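Local coordinates for protein carbohydrate esterase family 2 (CE2) (Chaetomium olivicolor, PDB 4XVH) that probably removes acetyl groups from xylan or related polysaccharides, joining an SGNH-type (GDSL-like) esterase domain to an N-terminal beta-sandwich of carbohydrate-binding type, at residues P141-Y144 with G145-A148; F199-S202 with W203-D206; V236-V239 with Q240-K244. All coordinates share one frame; numbering follows the deposited sequence.

Interaction 1 (P141-Y144 with G145-A148); sequences PKTY and GVLA
Pro141 meets the first turn of helix 144-151 through its carbonyl rather than its ring: Pro141 O lies 3.5 Å from Val146 CG1. Next along the chain, Lys142 likewise uses its backbone, with Lys142 O 3.4 Å from Leu147 CD1. Thr143 occupies the N-cap position. Its carbonyl takes the first i to i+4 bond of the helix, Leu147 N to Thr143 O at 2.9 Å, and the N-H...O angle of 168° marks it as nearly straight. Thr143 OG1 also rests against the CG2 branch of Val146 at 3.4 Å; the polar partner of this hydroxyl is Asn140 O, just upstream. Tyr144 continues the series with Ala148 N to Tyr144 O at 3.0 Å. With CG placed between the backbone N and the carbonyl carbon (chi1 73°), the Tyr144 ring folds back over the start of its own helix, and Gly145 CA sits over its face in a CH-pi contact, 4.0 Å from the centroid and 19° off the normal. Beyond the two segments, Tyr144 OH is hydrogen-bonded to Thr120 OG1 and Tyr144 N to His312 ND1. A leucine in place of Tyr144 would probably leave Thr120 without this hydroxyl partner and deprive Gly145 of the aromatic face above it. The contact is buried and forms the N-terminal turn of helix 144-151 in the SGNH-type domain. Val146 packs on Tyr156 and Val158 of edge strand 155-160, whereas Thr143, Tyr144, Leu147 and Ala148 touch helix 309-327, so this turn bridges the parallel sheet and the C-terminal helix.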
loop_
_atom_site.group_PDB
_atom_site.type_symbol
_atom_site.label_atom_id
_atom_site.label_comp_id
_atom_site.label_asym_id
_atom_site.label_seq_id
_atom_site.Cartn_x
_atom_site.Cartn_y
_atom_site.Cartn_z
ATOM N N PRO A 141 -6.882 3.262 1.847
ATOM C CA PRO A 141 -7.292 4.348 0.930
ATOM C C PRO A 141 -6.951 5.761 1.436
ATOM O O PRO A 141 -7.075 6.736 0.653
ATOM C CB PRO A 141 -8.810 4.178 0.823
ATOM C CG PRO A 141 -9.058 2.686 1.048
ATOM C CD PRO A 141 -7.989 2.296 2.089
ATOM N N LYS A 142 -6.559 5.886 2.707
ATOM C CA LYS A 142 -6.196 7.207 3.234
ATOM C C LYS A 142 -4.693 7.387 3.403
ATOM O O LYS A 142 -4.250 8.376 3.996
ATOM C CB LYS A 142 -6.871 7.470 4.581
ATOM C CG LYS A 142 -8.393 7.718 4.437
ATOM C CD LYS A 142 -8.970 8.370 5.724
ATOM C CE LYS A 142 -10.428 8.779 5.523
ATOM N NZ LYS A 142 -10.984 9.469 6.764
ATOM N N THR A 143 -3.902 6.435 2.909
ATOM C CA THR A 143 -2.444 6.518 3.098
ATOM C C THR A 143 -1.811 7.550 2.162
ATOM O O THR A 143 -2.374 7.872 1.126
ATOM C CB THR A 143 -1.748 5.170 2.860
ATOM O OG1 THR A 143 -2.123 4.650 1.567
ATOM C CG2 THR A 143 -2.135 4.159 3.993
ATOM N N TYR A 144 -0.610 8.016 2.520
ATOM C CA TYR A 144 0.136 8.998 1.727
ATOM C C TYR A 144 0.298 8.503 0.275
ATOM O O TYR A 144 0.158 9.271 -0.674
ATOM C CB TYR A 144 1.527 9.269 2.364
ATOM C CG TYR A 144 2.451 8.083 2.145
ATOM C CD1 TYR A 144 2.305 6.896 2.889
ATOM C CD2 TYR A 144 3.395 8.106 1.122
ATOM C CE1 TYR A 144 3.110 5.776 2.632
ATOM C CE2 TYR A 144 4.198 7.015 0.864
ATOM C CZ TYR A 144 4.056 5.849 1.624
ATOM O OH TYR A 144 4.870 4.766 1.318
ATOM N N GLY A 145 0.566 7.210 0.080
ATOM C CA GLY A 145 0.828 6.760 -1.289
ATOM C C GLY A 145 -0.426 6.752 -2.154
ATOM O O GLY A 145 -0.414 7.140 -3.322
ATOM N N VAL A 146 -1.525 6.274 -1.582
ATOM C CA VAL A 146 -2.807 6.292 -2.299
ATOM C C VAL A 146 -3.342 7.714 -2.547
ATOM O O VAL A 146 -3.849 8.032 -3.639
ATOM C CB VAL A 146 -3.821 5.444 -1.519
ATOM C CG1 VAL A 146 -5.237 5.597 -2.125
ATOM C CG2 VAL A 146 -3.318 3.959 -1.548
ATOM N N LEU A 147 -3.220 8.579 -1.547
ATOM C CA LEU A 147 -3.670 9.952 -1.708
ATOM C C LEU A 147 -2.855 10.684 -2.821
ATOM O O LEU A 147 -3.400 11.488 -3.578
ATOM C CB LEU A 147 -3.569 10.694 -0.374
ATOM C CG LEU A 147 -4.575 10.237 0.696
ATOM C CD1 LEU A 147 -4.414 11.109 1.974
ATOM C CD2 LEU A 147 -6.011 10.344 0.115
ATOM N N ALA A 148 -1.564 10.384 -2.910
ATOM C CA ALA A 148 -0.726 10.911 -3.988
ATOM C C ALA A 148 -1.199 10.385 -5.347
ATOM O O ALA A 148 -1.292 11.150 -6.297
ATOM C CB ALA A 148 0.766 10.538 -3.760
#

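Interaction 2 (F199-S202 with W203-D206); sequences FPRS and WSPD
Pro200 and Trp203 close a type I beta turn, in which Trp203 N donates to Pro200 O at 3.1 Å; the N-H...O angle is 163°, but the donor stands 45° out of the carbonyl plane and so does not follow a lone pair. The turn reverses the chain within four residues and brings Arg201 alongside Ser204. Arg201 begins with CG anti to the backbone N (chi1 -169°) and then bends at chi2, which carries its guanidinium forward to lie beside Ser204. Ser204 approaches one face of that flat group: its OG lies 3.7 Å above the plane, offset toward the rim, and Ser204 CB is 3.5 Å from Arg201 NH1. This is van der Waals packing of a small side chain against a planar cation. The indole of Trp203 leads away from the turn, its NE1 donating to Asp113 OD1. The contact lies on the surface, in the loop between helix 181-184 and strand 207-211. Gln111, at the start of strand 111-116, accepts a hydrogen bond from Ser204 N through OE1, and Trp203 packs on Gln111 as well as on Asp155 and Ser157 of strand 155-160, so the turn is fastened to two neighbouring strands of the parallel sheet just before the chain enters strand 207-211.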
loop_
_atom_site.group_PDB
_atom_site.type_symbol
_atom_site.label_atom_id
_atom_site.label_comp_id
_atom_site.label_asym_id
_atom_site.label_seq_id
_atom_site.Cartn_x
_atom_site.Cartn_y
_atom_site.Cartn_z
ATOM N N PHE A 199 4.653 -10.102 -13.779
ATOM C CA PHE A 199 4.943 -8.769 -14.332
ATOM C C PHE A 199 4.320 -8.580 -15.744
ATOM O O PHE A 199 5.032 -8.352 -16.743
ATOM C CB PHE A 199 6.454 -8.547 -14.331
ATOM C CG PHE A 199 6.995 -8.331 -12.936
ATOM C CD1 PHE A 199 6.895 -7.077 -12.340
ATOM C CD2 PHE A 199 7.525 -9.386 -12.205
ATOM C CE1 PHE A 199 7.332 -6.858 -11.027
ATOM C CE2 PHE A 199 7.987 -9.186 -10.887
ATOM C CZ PHE A 199 7.883 -7.916 -10.294
ATOM N N PRO A 200 2.981 -8.705 -15.832
ATOM C CA PRO A 200 2.328 -8.550 -17.138
ATOM C C PRO A 200 2.515 -7.132 -17.648
ATOM O O PRO A 200 2.530 -6.173 -16.853
ATOM C CB PRO A 200 0.852 -8.822 -16.839
ATOM C CG PRO A 200 0.726 -8.398 -15.392
ATOM C CD PRO A 200 1.991 -8.902 -14.763
ATOM N N ARG A 201 2.634 -7.010 -18.955
ATOM C CA ARG A 201 2.946 -5.736 -19.581
ATOM C C ARG A 201 1.740 -4.796 -19.568
ATOM O O ARG A 201 1.846 -3.616 -19.921
ATOM C CB ARG A 201 3.444 -6.002 -21.020
ATOM C CG ARG A 201 4.061 -4.786 -21.724
ATOM C CD ARG A 201 5.062 -4.110 -20.813
ATOM N NE ARG A 201 5.726 -2.949 -21.411
ATOM C CZ ARG A 201 5.173 -1.744 -21.492
ATOM N NH1 ARG A 201 3.914 -1.555 -21.076
ATOM N NH2 ARG A 201 5.861 -0.731 -22.020
ATOM N N SER A 202 0.582 -5.326 -19.176
ATOM C CA SER A 202 -0.607 -4.497 -18.965
ATOM C C SER A 202 -0.401 -3.533 -17.793
ATOM O O SER A 202 -1.103 -2.497 -17.677
ATOM C CB SER A 202 -1.851 -5.373 -18.724
ATOM O OG SER A 202 -1.669 -6.342 -17.685
ATOM N N TRP A 203 0.569 -3.834 -16.935
ATOM C CA TRP A 203 0.849 -2.960 -15.781
ATOM C C TRP A 203 2.311 -2.521 -15.860
ATOM O O TRP A 203 3.226 -3.349 -15.771
ATOM C CB TRP A 203 0.553 -3.681 -14.439
ATOM C CG TRP A 203 0.799 -2.825 -13.176
ATOM C CD1 TRP A 203 1.821 -2.977 -12.266
ATOM C CD2 TRP A 203 0.009 -1.716 -12.706
ATOM N NE1 TRP A 203 1.715 -2.021 -11.265
ATOM C CE2 TRP A 203 0.613 -1.243 -11.505
ATOM C CE3 TRP A 203 -1.148 -1.077 -13.175
ATOM C CZ2 TRP A 203 0.111 -0.157 -10.788
ATOM C CZ3 TRP A 203 -1.657 0.001 -12.453
ATOM C CH2 TRP A 203 -1.021 0.461 -11.278
ATOM N N SER A 204 2.531 -1.224 -16.027
ATOM C CA SER A 204 3.873 -0.719 -16.247
ATOM C C SER A 204 4.011 0.641 -15.560
ATOM O O SER A 204 3.775 1.684 -16.185
ATOM C CB SER A 204 4.160 -0.599 -17.759
ATOM O OG SER A 204 5.509 -0.205 -17.976
ATOM N N PRO A 205 4.375 0.632 -14.270
ATOM C CA PRO A 205 4.346 1.857 -13.476
ATOM C C PRO A 205 5.223 2.963 -14.030
ATOM O O PRO A 205 6.390 2.729 -14.390
ATOM C CB PRO A 205 4.875 1.409 -12.116
ATOM C CG PRO A 205 4.550 -0.030 -12.030
ATOM C CD PRO A 205 4.576 -0.578 -13.441
ATOM N N ASP A 206 4.649 4.159 -14.087
ATOM C CA ASP A 206 5.405 5.355 -14.397
ATOM C C ASP A 206 6.289 5.735 -13.228
ATOM O O ASP A 206 7.372 6.327 -13.398
ATOM C CB ASP A 206 4.472 6.515 -14.699
ATOM C CG ASP A 206 3.504 6.198 -15.790
ATOM O OD1 ASP A 206 3.833 6.484 -16.955
ATOM O OD2 ASP A 206 2.407 5.688 -15.489
#

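Interaction 3 (V236-V239 with Q240-K244); sequences VKFV and QDIQK
Phe238 and Ile242 cross at a slant, one helical turn apart, with the Ile242 CD1 methyl over one face of the Phe238 ring in a CH-pi contact, 3.9 Å from the centroid and 16° off the normal. On the exposed flank, Lys237 and Asp241 meet by charge. The Lys237 chain starts out away from the backbone N and then kinks twice, at chi2 and chi4, which brings the ammonium round to face the two carboxylate oxygens. Lys237 NZ sits 3.0 Å from both Asp241 OD1 and Asp241 OD2, each oxygen accepting on its syn lone pair, a two-pronged salt bridge that should hold the carboxylate against turning. Lys244 NZ adds a long contact to Asp241 OD1 and completes a salt-bridge network. Val236 and Gln240 run side by side in the same direction, with Val236 CG1 3.5 Å from Gln240 NE2, while Val239 CG1 lies 3.8 Å from Gln243 CD. Beneath these pairs run i to i+4 backbone bonds, among them Gln243 N to Val239 O at 2.8 Å. The result is an amphipathic C-terminal end of helix 228-243: Phe238 and Ile242 rest on Ile115 of strand 111-116, Val239 and Ile242 reach Ile210 of strand 207-211 and Phe251 of strand 250-254, and Val236 packs against helix 270-285.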
loop_
_atom_site.group_PDB
_atom_site.type_symbol
_atom_site.label_atom_id
_atom_site.label_comp_id
_atom_site.label_asym_id
_atom_site.label_seq_id
_atom_site.Cartn_x
_atom_site.Cartn_y
_atom_site.Cartn_z
ATOM N N VAL A 236 19.820 0.085 -3.429
ATOM C CA VAL A 236 20.233 0.171 -4.826
ATOM C C VAL A 236 19.840 -1.112 -5.574
ATOM O O VAL A 236 19.212 -1.065 -6.630
ATOM C CB VAL A 236 21.744 0.434 -4.932
ATOM C CG1 VAL A 236 22.227 0.271 -6.375
ATOM C CG2 VAL A 236 22.056 1.843 -4.403
ATOM N N LYS A 237 20.138 -2.260 -4.980
ATOM C CA LYS A 237 19.841 -3.535 -5.617
ATOM C C LYS A 237 18.326 -3.766 -5.843
ATOM O O LYS A 237 17.914 -4.295 -6.884
ATOM C CB LYS A 237 20.446 -4.662 -4.771
ATOM C CG LYS A 237 20.267 -6.056 -5.341
ATOM C CD LYS A 237 20.951 -6.192 -6.707
ATOM C CE LYS A 237 21.071 -7.672 -7.116
ATOM N NZ LYS A 237 19.791 -8.396 -6.787
ATOM N N PHE A 238 17.504 -3.370 -4.866
ATOM C CA PHE A 238 16.055 -3.547 -4.958
ATOM C C PHE A 238 15.508 -2.723 -6.149
ATOM O O PHE A 238 14.753 -3.224 -6.970
ATOM C CB PHE A 238 15.368 -3.133 -3.647
ATOM C CG PHE A 238 13.884 -3.444 -3.600
ATOM C CD1 PHE A 238 13.356 -4.490 -4.349
ATOM C CD2 PHE A 238 13.026 -2.688 -2.819
ATOM C CE1 PHE A 238 11.982 -4.776 -4.327
ATOM C CE2 PHE A 238 11.662 -2.966 -2.779
ATOM C CZ PHE A 238 11.141 -4.034 -3.556
ATOM N N VAL A 239 15.925 -1.472 -6.244
ATOM C CA VAL A 239 15.535 -0.667 -7.380
ATOM C C VAL A 239 16.049 -1.283 -8.691
ATOM O O VAL A 239 15.296 -1.406 -9.668
ATOM C CB VAL A 239 16.030 0.781 -7.214
ATOM C CG1 VAL A 239 15.872 1.549 -8.515
ATOM C CG2 VAL A 239 15.230 1.476 -6.055
ATOM N N GLN A 240 17.313 -1.704 -8.722
ATOM C CA GLN A 240 17.830 -2.307 -9.934
ATOM C C GLN A 240 16.995 -3.542 -10.289
ATOM O O GLN A 240 16.670 -3.759 -11.461
ATOM C CB GLN A 240 19.308 -2.653 -9.768
ATOM C CG GLN A 240 20.197 -1.418 -9.779
ATOM C CD GLN A 240 21.628 -1.702 -9.367
ATOM O OE1 GLN A 240 21.923 -2.727 -8.761
ATOM N NE2 GLN A 240 22.527 -0.795 -9.703
ATOM N N ASP A 241 16.617 -4.334 -9.282
ATOM C CA ASP A 241 15.792 -5.521 -9.534
ATOM C C ASP A 241 14.412 -5.131 -10.110
ATOM O O ASP A 241 13.908 -5.796 -11.031
ATOM C CB ASP A 241 15.615 -6.350 -8.261
ATOM C CG ASP A 241 16.891 -7.074 -7.848
ATOM O OD1 ASP A 241 17.823 -7.197 -8.672
ATOM O OD2 ASP A 241 16.955 -7.519 -6.695
ATOM N N ILE A 242 13.815 -4.051 -9.608
ATOM C CA ILE A 242 12.522 -3.616 -10.150
ATOM C C ILE A 242 12.685 -3.090 -11.588
ATOM O O ILE A 242 11.805 -3.269 -12.446
ATOM C CB ILE A 242 11.864 -2.530 -9.246
ATOM C CG1 ILE A 242 11.667 -3.099 -7.838
ATOM C CG2 ILE A 242 10.520 -2.039 -9.829
ATOM C CD1 ILE A 242 11.200 -2.062 -6.838
ATOM N N GLN A 243 13.841 -2.487 -11.854
ATOM C CA GLN A 243 14.126 -1.928 -13.166
ATOM C C GLN A 243 14.299 -3.005 -14.229
ATOM O O GLN A 243 14.173 -2.723 -15.417
ATOM C CB GLN A 243 15.377 -1.057 -13.116
ATOM C CG GLN A 243 15.202 0.258 -12.371
ATOM C CD GLN A 243 16.522 0.998 -12.269
ATOM O OE1 GLN A 243 17.560 0.394 -11.963
ATOM N NE2 GLN A 243 16.508 2.287 -12.590
ATOM N N LYS A 244 14.583 -4.233 -13.809
ATOM C CA LYS A 244 14.551 -5.363 -14.744
ATOM C C LYS A 244 13.177 -5.434 -15.424
ATOM O O LYS A 244 13.063 -5.805 -16.600
ATOM C CB LYS A 244 14.858 -6.681 -14.022
ATOM C CG LYS A 244 16.329 -6.863 -13.669
ATOM C CD LYS A 244 16.608 -8.254 -13.063
ATOM C CE LYS A 244 18.091 -8.671 -13.224
ATOM N NZ LYS A 244 18.804 -9.011 -11.944
#

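From the N terminus, the beta-sandwich comes first, and all three contacts follow in the SGNH-type domain. They lie in series, each within one continuous segment, so none nests within or crosses another. Interaction 1 starts helix 144-151, between strand 155-160 and helix 309-327. Interaction 2 turns the chain ahead of strand 207-211, and interaction 3 lies toward the end of helix 228-243. The centres of interactions 2 and 3 lie about 15 Å apart and those of 1 and 3 about 24 Å, and none touches another. The parallel sheet links them: strand 155-160 meets interactions 1 and 2, and strand 111-116 meets 2 and 3.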